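Local coordinates for Lin1840 protein (Listeria innocua serovar 6a, PDB 4ZOC), which acts as a family 3 beta-glucosidase in beta-1,2-glucan metabolism, probably releasing beta-D-glucose from non-reducing ends of its substrates, at the interface of chains A and B. Residues are numbered along the deposited sequence; one frame, centred on the assembly and turned at random. Chains: chain A/B, Lin1840 protein.

The interface of chains A and B. Residues chain A 557, 559-560, 589-590; chain B 478-479, 558.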
# COMPACT_ATOMS: atom_id res chain seq x y z
N THR A 557 2.29 -7.96 12.73
CA THR A 557 3.14 -6.82 12.99
C THR A 557 2.77 -5.73 11.97
O THR A 557 2.10 -6.04 10.96
CB THR A 557 4.63 -7.20 12.84
OG1 THR A 557 5.48 -6.17 13.33
CG2 THR A 557 4.95 -7.60 11.40
N GLY A 559 4.33 -4.22 9.67
CA GLY A 559 4.76 -4.49 8.31
C GLY A 559 4.01 -5.57 7.55
O GLY A 559 4.26 -5.72 6.35
N GLN A 560 3.07 -6.24 8.15
CA GLN A 560 2.16 -7.13 7.45
C GLN A 560 1.05 -6.34 6.70
O GLN A 560 0.31 -6.88 5.89
CB GLN A 560 1.54 -8.11 8.43
CG GLN A 560 0.96 -9.35 7.71
CD GLN A 560 0.30 -10.35 8.65
OE1 GLN A 560 -0.39 -9.98 9.62
NE2 GLN A 560 0.62 -11.64 8.46
N ASP A 589 10.02 -13.64 8.07
CA ASP A 589 10.06 -13.31 9.45
C ASP A 589 8.71 -13.44 10.17
O ASP A 589 8.70 -13.48 11.35
CB ASP A 589 10.68 -11.93 9.69
CG ASP A 589 9.99 -10.76 8.91
OD1 ASP A 589 9.28 -10.97 7.92
OD2 ASP A 589 10.17 -9.60 9.35
N ILE A 590 7.60 -13.63 9.43
CA ILE A 590 6.25 -13.75 10.05
C ILE A 590 5.37 -14.66 9.22
O ILE A 590 5.67 -14.89 8.02
CB ILE A 590 5.54 -12.40 10.16
CG1 ILE A 590 5.36 -11.75 8.79
CG2 ILE A 590 6.23 -11.46 11.15
CD1 ILE A 590 4.29 -10.61 8.77
N ALA B 478 8.86 -8.51 6.60
CA ALA B 478 7.80 -7.61 7.05
C ALA B 478 8.38 -6.42 7.83
O ALA B 478 7.80 -5.33 7.76
CB ALA B 478 6.77 -8.36 7.87
N THR B 479 9.47 -6.61 8.59
CA THR B 479 10.08 -5.55 9.33
C THR B 479 11.45 -5.28 8.76
O THR B 479 12.31 -6.20 8.74
CB THR B 479 10.18 -5.86 10.84
OG1 THR B 479 8.87 -6.07 11.35
CG2 THR B 479 10.81 -4.69 11.57
N THR B 558 9.35 0.97 9.55
CA THR B 558 8.63 0.09 8.67
C THR B 558 7.28 0.67 8.31
O THR B 558 6.91 0.74 7.11
CB THR B 558 8.54 -1.33 9.27
OG1 THR B 558 9.86 -1.93 9.28
CG2 THR B 558 7.72 -2.16 8.37
O HOH W 1 6.60 -4.51 11.52
O HOH W 2 8.44 -8.67 11.33
O HOH W 3 8.56 -5.64 14.22
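A:Asp589 meets B:Ala478 and B:Thr479 with its carboxylate, which takes two successive backbone N-H groups of the other chain. A:Asp589 OD1 accepts from B:Ala478 N at 2.8 Å, with a nearly straight bond (167° at H). A:Asp589 OD2 accepts from B:Thr479 N over a longer 3.2 Å. Both oxygens use their syn lone pairs, so the fork of the carboxylate faces the two N-H groups. This two-point grip should fix its rotation. CG of A:Asp589 lies between its own backbone N and carbonyl carbon (chi1 56°), which puts the carboxylate against the two N-H groups.

B:Ala478 buries the most surface in this patch. Its methyl group points into chain A. There it meets the tip of A:Ile590; A:Ile590 CD1 lies 3.5 Å from B:Ala478 CB, a tight carbon contact. CG2 of A:Thr557 is a looser neighbour of the same methyl.

B:Thr479 works through its hydroxyl and water. OG1 is anti to its carbonyl carbon (chi1 -60°), which puts it beside its own backbone N, on the side of the waters shared with chain A. Water 2 lies 2.6 Å from B:Thr479 OG1 and also binds A:Asp589 OD2, which adds a water bridge to the direct bond between this residue pair. Water 1, 2.8 Å from B:Thr479 OG1, links it to A:Thr557 OG1 and to the backbone N of A:Gly559. Water 3 gives another, longer bridge to A:Thr557 OG1. The two threonine hydroxyls do not bond directly; A:Thr557 OG1 and B:Thr479 OG1 are 3.9 Å apart.

A:Gly559 is in the short 3-10 helix 558-560. Its CA packs against the CG2 methyl of B:Thr558, from the matching helix of chain B.

The patch belongs to a two-fold interface and has a twin with the chains exchanged. It helps join the two copies in this assembly, and may support a dimer of the enzyme.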